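Local coordinates for putative cell adhesion protein (Bacteroides uniformis, PDB 4K4K) that is a putative component of the fimbrial tip, the end of filamentous surface appendages that mediate cell adhesion and biofilm formation, at residues A88-R93 and D116-A121; G99-V104 and T175-T180; T147-G152 and L250-I255; Q228-D233 and A258-S263. One frame throughout, in Å; residues are numbered along the deposited sequence.

Contact 1: A88-R93 and D116-A121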
loop_
_atom_site.group_PDB
_atom_site.type_symbol
_atom_site.label_atom_id
_atom_site.label_comp_id
_atom_site.label_asym_id
_atom_site.label_seq_id
_atom_site.Cartn_x
_atom_site.Cartn_y
_atom_site.Cartn_z
ATOM N N ALA A 88 -5.850 12.313 -5.273
ATOM C CA ALA A 88 -5.243 11.291 -6.130
ATOM C C ALA A 88 -5.152 9.985 -5.402
ATOM O O ALA A 88 -5.225 9.939 -4.171
ATOM C CB ALA A 88 -3.842 11.730 -6.601
ATOM N N TYR A 89 -4.940 8.910 -6.166
ATOM C CA TYR A 89 -4.752 7.594 -5.576
ATOM C C TYR A 89 -3.776 6.802 -6.437
ATOM O O TYR A 89 -3.545 7.119 -7.606
ATOM C CB TYR A 89 -6.103 6.820 -5.408
ATOM C CG TYR A 89 -6.630 6.327 -6.741
ATOM C CD1 TYR A 89 -7.267 7.198 -7.624
ATOM C CD2 TYR A 89 -6.391 5.015 -7.172
ATOM C CE1 TYR A 89 -7.681 6.769 -8.888
ATOM C CE2 TYR A 89 -6.783 4.585 -8.442
ATOM C CZ TYR A 89 -7.394 5.473 -9.309
ATOM O OH TYR A 89 -7.783 5.038 -10.558
ATOM N N TYR A 90 -3.219 5.760 -5.842
ATOM C CA TYR A 90 -2.298 4.831 -6.494
ATOM C C TYR A 90 -2.708 3.420 -6.059
ATOM O O TYR A 90 -3.028 3.252 -4.888
ATOM C CB TYR A 90 -0.837 5.152 -6.042
ATOM C CG TYR A 90 0.155 4.078 -6.429
ATOM C CD1 TYR A 90 0.767 4.086 -7.682
ATOM C CD2 TYR A 90 0.385 2.977 -5.595
ATOM C CE1 TYR A 90 1.602 3.036 -8.093
ATOM C CE2 TYR A 90 1.265 1.951 -5.972
ATOM C CZ TYR A 90 1.869 1.989 -7.222
ATOM O OH TYR A 90 2.699 0.974 -7.629
ATOM N N PRO A 91 -2.618 2.387 -6.910
ATOM C CA PRO A 91 -2.259 2.432 -8.339
ATOM C C PRO A 91 -3.464 2.716 -9.204
ATOM O O PRO A 91 -4.576 2.217 -8.949
ATOM C CB PRO A 91 -1.681 1.030 -8.588
ATOM C CG PRO A 91 -2.519 0.149 -7.670
ATOM C CD PRO A 91 -2.869 1.002 -6.454
ATOM N N TYR A 92 -3.256 3.542 -10.222
ATOM C CA TYR A 92 -4.309 3.896 -11.169
ATOM C C TYR A 92 -5.018 2.658 -11.721
ATOM O O TYR A 92 -4.367 1.649 -12.028
ATOM C CB TYR A 92 -3.676 4.666 -12.343
ATOM C CG TYR A 92 -4.616 4.903 -13.499
ATOM C CD1 TYR A 92 -5.543 5.945 -13.470
ATOM C CD2 TYR A 92 -4.604 4.066 -14.619
ATOM C CE1 TYR A 92 -6.399 6.182 -14.545
ATOM C CE2 TYR A 92 -5.471 4.278 -15.685
ATOM C CZ TYR A 92 -6.356 5.344 -15.653
ATOM O OH TYR A 92 -7.194 5.562 -16.719
ATOM N N ARG A 93 -6.357 2.747 -11.827
ATOM C CA ARG A 93 -7.246 1.766 -12.476
ATOM C C ARG A 93 -8.034 2.489 -13.533
ATOM O O ARG A 93 -8.620 3.522 -13.230
ATOM C CB ARG A 93 -8.217 1.108 -11.502
ATOM C CG ARG A 93 -7.547 0.240 -10.493
ATOM C CD ARG A 93 -8.465 -0.891 -10.157
ATOM N NE ARG A 93 -7.815 -1.794 -9.234
ATOM C CZ ARG A 93 -8.422 -2.342 -8.202
ATOM N NH1 ARG A 93 -9.705 -2.079 -7.960
ATOM N NH2 ARG A 93 -7.756 -3.155 -7.399
ATOM N N ASP A 116 -0.662 -2.292 -3.330
ATOM C CA ASP A 116 -0.294 -1.263 -2.375
ATOM C C ASP A 116 -1.144 0.009 -2.613
ATOM O O ASP A 116 -0.667 0.992 -3.169
ATOM C CB ASP A 116 1.211 -0.972 -2.477
ATOM C CG ASP A 116 1.726 -0.065 -1.392
ATOM O OD1 ASP A 116 0.922 0.310 -0.484
ATOM O OD2 ASP A 116 2.897 0.344 -1.479
ATOM N N LEU A 117 -2.393 -0.014 -2.143
ATOM C CA LEU A 117 -3.312 1.120 -2.313
ATOM C C LEU A 117 -2.827 2.311 -1.482
ATOM O O LEU A 117 -2.561 2.183 -0.274
ATOM C CB LEU A 117 -4.724 0.691 -1.867
ATOM C CG LEU A 117 -5.774 1.821 -1.781
ATOM C CD1 LEU A 117 -6.083 2.419 -3.173
ATOM C CD2 LEU A 117 -7.035 1.350 -1.006
HETATM N N MSE A 118 -2.703 3.462 -2.128
HETATM C CA MSE A 118 -2.311 4.701 -1.458
HETATM C C MSE A 118 -3.259 5.810 -1.873
HETATM O O MSE A 118 -3.738 5.817 -3.016
HETATM C CB MSE A 118 -0.855 5.119 -1.797
HETATM C CG MSE A 118 0.185 4.018 -1.502
HETATM SE SE MSE A 118 1.974 4.745 -1.666
HETATM C CE MSE A 118 2.055 5.170 -3.471
ATOM N N GLY A 119 -3.491 6.741 -0.962
ATOM C CA GLY A 119 -4.313 7.919 -1.234
ATOM C C GLY A 119 -3.537 9.179 -0.889
ATOM O O GLY A 119 -2.799 9.209 0.097
ATOM N N ALA A 120 -3.669 10.220 -1.733
ATOM C CA ALA A 120 -3.014 11.511 -1.469
ATOM C C ALA A 120 -3.962 12.376 -0.654
ATOM O O ALA A 120 -5.133 12.452 -1.003
ATOM C CB ALA A 120 -2.666 12.220 -2.785
ATOM N N ALA A 121 -3.472 13.074 0.370
ATOM C CA ALA A 121 -4.306 14.009 1.134
ATOM C C ALA A 121 -4.850 15.072 0.196
ATOM O O ALA A 121 -4.156 15.492 -0.743
ATOM C CB ALA A 121 -3.497 14.676 2.256
#
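An antiparallel strand pairing, set in the all-beta architecture of a fimbrillin-like protein, places Y90 beside M118 and Y89 opposite G119. Strand 84-90 ends here, where strand 118-126 begins. Y90 and M118 are a hydrogen-bonded pair: Y90 N donates to M118 O at 2.9 Å, and M118 N returns a bond to Y90 O at 2.8 Å. One residue back, Y89 and G119 form a non-hydrogen-bonded pair whose CA atoms approach to 4.4 Å.

The side chains of Y90 and the selenomethionine M118 lie side by side and point the same way. The Y90 ring is carried there by a CG anti to the backbone N (chi1 168°), while M118 bends at its last torsion (chi3 -65°) and brings CE to 3.5 Å from Y90 CD2. A second neighbour, the carbonyl oxygen D116 O, meets the ring at its edge, 3.3 Å from Y90 CD2. Within its own segment, P91, which follows a cis peptide bond, lays CB over the centre of one face of the Y90 ring. An alanine at Y90 would probably open a gap between P91 and M118, taking the ring away from the CE methyl and leaving that methyl freer to turn.

Y89 points to the other face of the sheet, where its ring packs against Y102 of strand 101-105. Its hydroxyl is also bonded to N53, and it ties down the turn beyond P91: R93 N points at Y89 OH over 3.0 Å in a nearly straight bond.

Contact 2: G99-V104 and T175-T180; sequences GNVYTV and TYNVVT
N177 engages both ends of its side-chain amide, one across the contact and one within its own segment. Its ND2 reaches over to G99 O at 3.0 Å, a weak bond bent to 121°, while OD1 turns back and accepts from two backbone N-H groups, V179 N and T180 N. The first donor lies in the plane of the amide carbonyl, making an Asx turn; the second stands above that plane. The reach toward G99 starts from a CG anti to the backbone N (chi1 -174°).

On the facing side the chain is irregular as well. N100 has a positive phi of 66°, and N100 and V101 together face a single residue earlier in the chain, which makes a G1 beta bulge. N100 O nevertheless continues the ladder by accepting a hydrogen bond from V178 N at 3.0 Å, nearly along the C=O axis.

Beyond the bulge, strands 101-105 and 164-177 run antiparallel in this fimbrillin-like, all-beta fold. Y102 and Y176 are a hydrogen-bonded pair, with Y102 N to Y176 O at 2.8 Å and a more bent return bond from Y176 N. Both tyrosines point to one face, where V178 CG1 packs 3.8 Å from Y102 CB.

V101, T175 and N177 share the other face. V101 CG1 meets T175 CB at 3.9 Å, and V101 CG2 passes 4.0 Å from N177 ND2, the two side chains at about a right angle. N100 holds Y41 through OD1, and its ND2 lies 3.8 Å from V179 CG2.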
loop_
_atom_site.group_PDB
_atom_site.type_symbol
_atom_site.label_atom_id
_atom_site.label_comp_id
_atom_site.label_asym_id
_atom_site.label_seq_id
_atom_site.Cartn_x
_atom_site.Cartn_y
_atom_site.Cartn_z
ATOM N N GLY A 99 -19.233 5.254 -8.597
ATOM C CA GLY A 99 -19.050 6.244 -7.543
ATOM C C GLY A 99 -17.617 6.460 -7.084
ATOM O O GLY A 99 -17.409 6.893 -5.946
ATOM N N ASN A 100 -16.605 6.183 -7.969
ATOM C CA ASN A 100 -15.170 6.416 -7.700
ATOM C C ASN A 100 -14.644 5.510 -6.568
ATOM O O ASN A 100 -13.915 5.971 -5.673
ATOM C CB ASN A 100 -14.972 7.899 -7.370
ATOM C CG ASN A 100 -15.340 8.736 -8.569
ATOM O OD1 ASN A 100 -14.971 8.396 -9.702
ATOM N ND2 ASN A 100 -16.172 9.756 -8.374
ATOM N N VAL A 101 -14.949 4.205 -6.673
ATOM C CA VAL A 101 -14.559 3.253 -5.627
ATOM C C VAL A 101 -13.510 2.276 -6.144
ATOM O O VAL A 101 -13.702 1.620 -7.169
ATOM C CB VAL A 101 -15.801 2.506 -5.060
ATOM C CG1 VAL A 101 -15.409 1.417 -4.054
ATOM C CG2 VAL A 101 -16.794 3.505 -4.429
ATOM N N TYR A 102 -12.423 2.180 -5.386
ATOM C CA TYR A 102 -11.311 1.259 -5.602
ATOM C C TYR A 102 -11.607 -0.000 -4.791
ATOM O O TYR A 102 -11.834 0.084 -3.573
ATOM C CB TYR A 102 -10.003 1.919 -5.167
ATOM C CG TYR A 102 -8.777 1.084 -5.433
ATOM C CD1 TYR A 102 -8.439 0.024 -4.594
ATOM C CD2 TYR A 102 -7.931 1.365 -6.506
ATOM C CE1 TYR A 102 -7.296 -0.740 -4.814
ATOM C CE2 TYR A 102 -6.771 0.604 -6.732
ATOM C CZ TYR A 102 -6.457 -0.443 -5.873
ATOM O OH TYR A 102 -5.307 -1.203 -6.013
ATOM N N THR A 103 -11.641 -1.162 -5.465
ATOM C CA THR A 103 -11.920 -2.448 -4.800
ATOM C C THR A 103 -10.582 -3.127 -4.528
ATOM O O THR A 103 -9.779 -3.291 -5.443
ATOM C CB THR A 103 -12.887 -3.315 -5.630
ATOM O OG1 THR A 103 -12.367 -3.436 -6.955
ATOM C CG2 THR A 103 -14.297 -2.715 -5.705
ATOM N N VAL A 104 -10.309 -3.421 -3.251
ATOM C CA VAL A 104 -9.078 -4.044 -2.781
ATOM C C VAL A 104 -9.252 -5.552 -2.732
ATOM O O VAL A 104 -10.230 -6.018 -2.149
ATOM C CB VAL A 104 -8.694 -3.522 -1.342
ATOM C CG1 VAL A 104 -7.468 -4.232 -0.783
ATOM C CG2 VAL A 104 -8.496 -2.002 -1.298
ATOM N N THR A 175 -12.873 -1.829 0.337
ATOM C CA THR A 175 -13.206 -0.751 -0.578
ATOM C C THR A 175 -12.602 0.539 -0.088
ATOM O O THR A 175 -12.317 0.694 1.104
ATOM C CB THR A 175 -14.739 -0.579 -0.760
ATOM O OG1 THR A 175 -15.327 -0.171 0.488
ATOM C CG2 THR A 175 -15.432 -1.867 -1.290
ATOM N N TYR A 176 -12.457 1.473 -0.997
ATOM C CA TYR A 176 -11.911 2.795 -0.707
ATOM C C TYR A 176 -12.460 3.753 -1.713
ATOM O O TYR A 176 -12.337 3.520 -2.915
ATOM C CB TYR A 176 -10.370 2.735 -0.779
ATOM C CG TYR A 176 -9.690 4.074 -0.692
ATOM C CD1 TYR A 176 -9.648 4.781 0.510
ATOM C CD2 TYR A 176 -9.036 4.616 -1.799
ATOM C CE1 TYR A 176 -9.026 6.030 0.594
ATOM C CE2 TYR A 176 -8.415 5.863 -1.732
ATOM C CZ TYR A 176 -8.414 6.568 -0.533
ATOM O OH TYR A 176 -7.793 7.785 -0.463
ATOM N N ASN A 177 -13.072 4.840 -1.234
ATOM C CA ASN A 177 -13.561 5.864 -2.156
ATOM C C ASN A 177 -12.386 6.826 -2.427
ATOM O O ASN A 177 -11.902 7.500 -1.512
ATOM C CB ASN A 177 -14.800 6.570 -1.610
ATOM C CG ASN A 177 -15.375 7.523 -2.629
ATOM O OD1 ASN A 177 -14.707 8.442 -3.106
ATOM N ND2 ASN A 177 -16.597 7.257 -3.074
ATOM N N VAL A 178 -11.908 6.866 -3.676
ATOM C CA VAL A 178 -10.698 7.635 -4.028
ATOM C C VAL A 178 -10.907 9.167 -3.953
ATOM O O VAL A 178 -9.929 9.915 -3.844
ATOM C CB VAL A 178 -10.115 7.210 -5.408
ATOM C CG1 VAL A 178 -9.858 5.685 -5.461
ATOM C CG2 VAL A 178 -11.019 7.656 -6.571
ATOM N N VAL A 179 -12.165 9.626 -4.027
ATOM C CA VAL A 179 -12.475 11.049 -3.951
ATOM C C VAL A 179 -12.648 11.441 -2.482
ATOM O O VAL A 179 -12.121 12.483 -2.078
ATOM C CB VAL A 179 -13.720 11.395 -4.817
ATOM C CG1 VAL A 179 -14.231 12.816 -4.547
ATOM C CG2 VAL A 179 -13.396 11.221 -6.299
ATOM N N THR A 180 -13.388 10.626 -1.692
ATOM C CA THR A 180 -13.622 10.870 -0.247
ATOM C C THR A 180 -12.340 10.799 0.563
ATOM O O THR A 180 -12.180 11.551 1.529
ATOM C CB THR A 180 -14.574 9.785 0.338
ATOM O OG1 THR A 180 -15.727 9.708 -0.458
ATOM C CG2 THR A 180 -14.982 10.060 1.780
#

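Contact 3: T147-G152 and L250-I255; sequences TIKADG and LYTITI
K149, I255 and T147 bury more surface than the other residues of a parallel strand pairing, formed where strand 132-150 runs beside strand 247-256 in this largely antiparallel beta fold. T147 opens the ladder: T147 N donates to Y251 O at 2.8 Å, and T147 O accepts from I253 N in a nearly straight bond. K149 repeats the pattern two residues on, its N bonded to I253 O and its O to I255 N.

The K149 side chain starts with CG between the backbone N and the carbonyl carbon (chi1 57°), then extends over the threonines. Its CE lies 3.5 Å from T254 OG1 and 3.8 Å from T252 CG2. T254 turns its other branch the opposite way along the strand, CG2 resting 3.8 Å from D151 CA. An alanine at T254 would remove both branches, and would probably leave K149 CE and D151 CA each without this neighbour and the lysine freer to move.

I255 points to the other face, where I255 CD1 packs 3.7 Å from I148 CG2, with L160 lying against the same isoleucine I148. The ladder closes where D151 N reaches I255 O at 3.0 Å, in a bond bent to 138°.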
loop_
_atom_site.group_PDB
_atom_site.type_symbol
_atom_site.label_atom_id
_atom_site.label_comp_id
_atom_site.label_asym_id
_atom_site.label_seq_id
_atom_site.Cartn_x
_atom_site.Cartn_y
_atom_site.Cartn_z
ATOM N N THR A 147 11.786 -10.965 9.158
ATOM C CA THR A 147 13.157 -11.424 9.018
ATOM C C THR A 147 13.252 -12.715 9.808
ATOM O O THR A 147 12.841 -12.750 10.969
ATOM C CB THR A 147 14.140 -10.348 9.507
ATOM O OG1 THR A 147 13.855 -9.139 8.816
ATOM C CG2 THR A 147 15.588 -10.720 9.268
ATOM N N ILE A 148 13.768 -13.774 9.188
ATOM C CA ILE A 148 13.920 -15.062 9.859
ATOM C C ILE A 148 15.391 -15.321 10.167
ATOM O O ILE A 148 16.242 -15.115 9.311
ATOM C CB ILE A 148 13.319 -16.196 8.971
ATOM C CG1 ILE A 148 11.800 -15.993 8.738
ATOM C CG2 ILE A 148 13.630 -17.600 9.513
ATOM C CD1 ILE A 148 11.322 -16.655 7.433
ATOM N N LYS A 149 15.697 -15.804 11.380
ATOM C CA LYS A 149 17.058 -16.230 11.688
ATOM C C LYS A 149 17.024 -17.470 12.571
ATOM O O LYS A 149 16.060 -17.700 13.294
ATOM C CB LYS A 149 17.905 -15.111 12.328
ATOM C CG LYS A 149 17.354 -14.506 13.611
ATOM C CD LYS A 149 18.216 -13.327 14.044
ATOM C CE LYS A 149 17.841 -12.816 15.410
ATOM N NZ LYS A 149 18.561 -11.559 15.751
ATOM N N ALA A 150 18.068 -18.266 12.505
ATOM C CA ALA A 150 18.157 -19.440 13.369
ATOM C C ALA A 150 18.669 -19.032 14.743
ATOM O O ALA A 150 19.291 -17.980 14.867
ATOM C CB ALA A 150 19.092 -20.464 12.753
ATOM N N ASP A 151 18.481 -19.878 15.764
ATOM C CA ASP A 151 19.053 -19.599 17.072
ATOM C C ASP A 151 20.603 -19.669 17.039
ATOM O O ASP A 151 21.249 -19.182 17.966
ATOM C CB ASP A 151 18.500 -20.555 18.152
ATOM C CG ASP A 151 18.597 -22.054 17.879
ATOM O OD1 ASP A 151 19.296 -22.445 16.919
ATOM O OD2 ASP A 151 18.107 -22.835 18.713
ATOM N N GLY A 152 21.174 -20.325 16.013
ATOM C CA GLY A 152 22.622 -20.540 15.916
ATOM C C GLY A 152 23.135 -21.662 16.803
ATOM O O GLY A 152 24.352 -21.868 16.930
ATOM N N LEU A 250 7.225 -4.917 11.731
ATOM C CA LEU A 250 8.485 -5.594 11.496
ATOM C C LEU A 250 8.650 -6.679 12.522
ATOM O O LEU A 250 8.613 -6.406 13.720
ATOM C CB LEU A 250 9.671 -4.605 11.537
ATOM C CG LEU A 250 9.611 -3.494 10.492
ATOM C CD1 LEU A 250 9.072 -2.222 11.093
ATOM C CD2 LEU A 250 10.973 -3.267 9.878
ATOM N N TYR A 251 8.776 -7.926 12.056
ATOM C CA TYR A 251 8.972 -9.047 12.970
ATOM C C TYR A 251 10.307 -9.695 12.729
ATOM O O TYR A 251 10.653 -9.980 11.579
ATOM C CB TYR A 251 7.863 -10.114 12.820
ATOM C CG TYR A 251 6.458 -9.611 13.070
ATOM C CD1 TYR A 251 5.976 -9.444 14.367
ATOM C CD2 TYR A 251 5.579 -9.379 12.013
ATOM C CE1 TYR A 251 4.673 -9.013 14.605
ATOM C CE2 TYR A 251 4.278 -8.929 12.239
ATOM C CZ TYR A 251 3.828 -8.761 13.537
ATOM O OH TYR A 251 2.544 -8.336 13.766
ATOM N N THR A 252 11.053 -9.965 13.814
ATOM C CA THR A 252 12.287 -10.748 13.741
ATOM C C THR A 252 11.957 -12.080 14.387
ATOM O O THR A 252 11.617 -12.134 15.576
ATOM C CB THR A 252 13.501 -10.043 14.342
ATOM O OG1 THR A 252 13.725 -8.820 13.639
ATOM C CG2 THR A 252 14.768 -10.914 14.257
ATOM N N ILE A 253 12.020 -13.149 13.589
ATOM C CA ILE A 253 11.679 -14.492 14.031
ATOM C C ILE A 253 12.940 -15.288 14.282
ATOM O O ILE A 253 13.728 -15.477 13.358
ATOM C CB ILE A 253 10.793 -15.203 12.955
ATOM C CG1 ILE A 253 9.738 -14.266 12.293
ATOM C CG2 ILE A 253 10.231 -16.549 13.440
ATOM C CD1 ILE A 253 8.591 -13.861 13.093
ATOM N N THR A 254 13.128 -15.766 15.513
ATOM C CA THR A 254 14.251 -16.640 15.811
ATOM C C THR A 254 13.705 -18.062 15.920
ATOM O O THR A 254 12.906 -18.358 16.815
ATOM C CB THR A 254 15.034 -16.202 17.065
ATOM O OG1 THR A 254 15.450 -14.849 16.902
ATOM C CG2 THR A 254 16.265 -17.084 17.298
ATOM N N ILE A 255 14.179 -18.951 15.055
ATOM C CA ILE A 255 13.694 -20.320 15.054
ATOM C C ILE A 255 14.697 -21.268 15.712
ATOM O O ILE A 255 15.896 -21.264 15.395
ATOM C CB ILE A 255 13.324 -20.780 13.619
ATOM C CG1 ILE A 255 12.318 -19.787 12.954
ATOM C CG2 ILE A 255 12.798 -22.241 13.613
ATOM C CD1 ILE A 255 11.898 -20.167 11.486
#

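Contact 4: Q228-D233 and A258-S263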
loop_
_atom_site.group_PDB
_atom_site.type_symbol
_atom_site.label_atom_id
_atom_site.label_comp_id
_atom_site.label_asym_id
_atom_site.label_seq_id
_atom_site.Cartn_x
_atom_site.Cartn_y
_atom_site.Cartn_z
ATOM N N GLN A 228 8.500 -29.496 8.850
ATOM C CA GLN A 228 7.843 -29.174 10.118
ATOM C C GLN A 228 7.340 -27.740 10.113
ATOM O O GLN A 228 8.032 -26.839 9.620
ATOM C CB GLN A 228 8.770 -29.396 11.317
ATOM C CG GLN A 228 8.027 -29.498 12.650
ATOM C CD GLN A 228 8.919 -29.892 13.800
ATOM O OE1 GLN A 228 10.133 -30.075 13.653
ATOM N NE2 GLN A 228 8.327 -30.047 14.975
ATOM N N ALA A 229 6.123 -27.548 10.653
ATOM C CA ALA A 229 5.486 -26.241 10.721
ATOM C C ALA A 229 5.420 -25.722 12.151
ATOM O O ALA A 229 4.970 -26.427 13.054
ATOM C CB ALA A 229 4.090 -26.298 10.120
ATOM N N PHE A 230 5.908 -24.488 12.343
ATOM C CA PHE A 230 5.876 -23.725 13.593
ATOM C C PHE A 230 4.795 -22.675 13.463
ATOM O O PHE A 230 4.682 -22.078 12.389
ATOM C CB PHE A 230 7.221 -23.042 13.852
ATOM C CG PHE A 230 8.399 -23.953 14.049
ATOM C CD1 PHE A 230 8.741 -24.401 15.311
ATOM C CD2 PHE A 230 9.202 -24.315 12.977
ATOM C CE1 PHE A 230 9.832 -25.244 15.493
ATOM C CE2 PHE A 230 10.301 -25.151 13.162
ATOM C CZ PHE A 230 10.613 -25.600 14.421
ATOM N N HIS A 231 3.999 -22.464 14.525
ATOM C CA HIS A 231 2.910 -21.482 14.546
ATOM C C HIS A 231 3.154 -20.465 15.637
ATOM O O HIS A 231 3.606 -20.828 16.729
ATOM C CB HIS A 231 1.546 -22.169 14.739
ATOM C CG HIS A 231 1.341 -23.352 13.835
ATOM N ND1 HIS A 231 0.831 -23.203 12.555
ATOM C CD2 HIS A 231 1.631 -24.661 14.039
ATOM C CE1 HIS A 231 0.804 -24.422 12.033
ATOM N NE2 HIS A 231 1.287 -25.330 12.881
ATOM N N TRP A 232 2.882 -19.186 15.352
ATOM C CA TRP A 232 3.072 -18.127 16.336
ATOM C C TRP A 232 1.888 -17.172 16.280
ATOM O O TRP A 232 1.506 -16.736 15.190
ATOM C CB TRP A 232 4.407 -17.404 16.107
ATOM C CG TRP A 232 4.594 -16.199 16.992
ATOM C CD1 TRP A 232 4.987 -16.184 18.300
ATOM C CD2 TRP A 232 4.340 -14.838 16.630
ATOM N NE1 TRP A 232 5.001 -14.892 18.777
ATOM C CE2 TRP A 232 4.599 -14.044 17.771
ATOM C CE3 TRP A 232 3.909 -14.207 15.446
ATOM C CZ2 TRP A 232 4.472 -12.649 17.753
ATOM C CZ3 TRP A 232 3.796 -12.826 15.428
ATOM C CH2 TRP A 232 4.079 -12.062 16.565
ATOM N N ASP A 233 1.289 -16.871 17.448
ATOM C CA ASP A 233 0.118 -15.997 17.511
ATOM C C ASP A 233 0.505 -14.524 17.389
ATOM O O ASP A 233 1.222 -13.975 18.239
ATOM C CB ASP A 233 -0.713 -16.251 18.790
ATOM C CG ASP A 233 -1.843 -17.264 18.593
ATOM O OD1 ASP A 233 -2.499 -17.234 17.511
ATOM O OD2 ASP A 233 -2.103 -18.055 19.530
ATOM N N ALA A 258 13.096 -26.189 19.582
ATOM C CA ALA A 258 12.123 -26.095 20.656
ATOM C C ALA A 258 10.940 -25.167 20.305
ATOM O O ALA A 258 9.911 -25.226 20.976
ATOM C CB ALA A 258 12.806 -25.604 21.919
ATOM N N GLY A 259 11.097 -24.332 19.279
ATOM C CA GLY A 259 10.057 -23.402 18.860
ATOM C C GLY A 259 10.564 -22.061 18.380
ATOM O O GLY A 259 11.775 -21.857 18.234
ATOM N N VAL A 260 9.628 -21.132 18.135
ATOM C CA VAL A 260 9.979 -19.818 17.617
ATOM C C VAL A 260 9.801 -18.746 18.687
ATOM O O VAL A 260 8.997 -18.897 19.609
ATOM C CB VAL A 260 9.206 -19.427 16.321
ATOM C CG1 VAL A 260 9.392 -20.454 15.215
ATOM C CG2 VAL A 260 7.731 -19.193 16.591
ATOM N N GLU A 261 10.527 -17.648 18.518
ATOM C CA GLU A 261 10.438 -16.455 19.344
ATOM C C GLU A 261 10.459 -15.263 18.457
ATOM O O GLU A 261 11.135 -15.280 17.429
ATOM C CB GLU A 261 11.560 -16.402 20.338
ATOM C CG GLU A 261 11.192 -17.146 21.589
ATOM C CD GLU A 261 12.314 -17.112 22.593
ATOM O OE1 GLU A 261 13.343 -16.455 22.315
ATOM O OE2 GLU A 261 12.136 -17.702 23.679
ATOM N N VAL A 262 9.677 -14.244 18.796
ATOM C CA VAL A 262 9.526 -13.103 17.920
ATOM C C VAL A 262 9.688 -11.785 18.655
ATOM O O VAL A 262 9.168 -11.622 19.760
ATOM C CB VAL A 262 8.111 -13.200 17.260
ATOM C CG1 VAL A 262 7.825 -12.036 16.316
ATOM C CG2 VAL A 262 7.904 -14.549 16.556
ATOM N N SER A 263 10.409 -10.842 18.019
ATOM C CA SER A 263 10.547 -9.469 18.476
ATOM C C SER A 263 9.781 -8.647 17.469
ATOM O O SER A 263 9.823 -8.963 16.276
ATOM C CB SER A 263 12.007 -9.040 18.603
ATOM O OG SER A 263 12.675 -8.915 17.359
#
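W232 and V262 meet methyl to ring face. V262 CG2 stands 3.5 Å from the centroid of the five-membered ring of W232, only 6° off the ring normal, in a CH-pi contact. The same valine's CG1 lies 3.7 Å from W232 CZ2, so its two methyls are spread over both rings of the indole. V260, two residues earlier, divides its methyls between two aromatic residues: CG1 packs 3.6 Å from F230 CB, and CG2 3.8 Å from W232 CB. The ring of F230 runs on to the backbone, its CE1 reaching G259 CA at 3.8 Å. With a phi of 143°, G259 has a backbone in which any side chain would collide with the carbonyl oxygen of the residue before it.

The two strands exchange no hydrogen bonds. Their axes pass 7.1 Å apart at 36°, and alternate residues turn their side chains into the gap: F230 and W232 from one strand, V260 and V262 from the other. This is consistent with the face-to-face packing of a beta sandwich, as in the transthyretin clan to which the family belongs.

Each strand is held from its own side. Strand 228-233 is bonded through its backbone to strand 217-222, whose V222 and L218 lie against F230 and W232; strand 259-268 is bonded to strand 247-256. From the latter, the Y251 ring meets the W232 indole, and I253 and Y251 both touch V262.

Because the contact rests on aliphatic and aromatic carbon, its hold probably depends on close packing more than on directional bonds, of which the two segments exchange none.

Overall arrangement
The four contacts fall into two touching pairs in the elongated, single-chain model. Contacts 1 and 2 have centres 10 Å apart and touch through side chains of both: R93 NH1 reaches T103 O at 2.8 Å, a probable hydrogen bond, and Y89 CG packs 3.5 Å from V178 CG1. Contacts 3 and 4, with centres 9 Å apart, are joined by the backbone, T254 N lying 2.8 Å from E261 O in another probable hydrogen bond. Between the pairs nothing touches; contacts 2 and 4 have centres about 38 Å apart and lie on opposite sides of the chain's centre. Strand 132-150, which carries one side of contact 3, also pairs with strand 118-126 of contact 1 and so links the two regions.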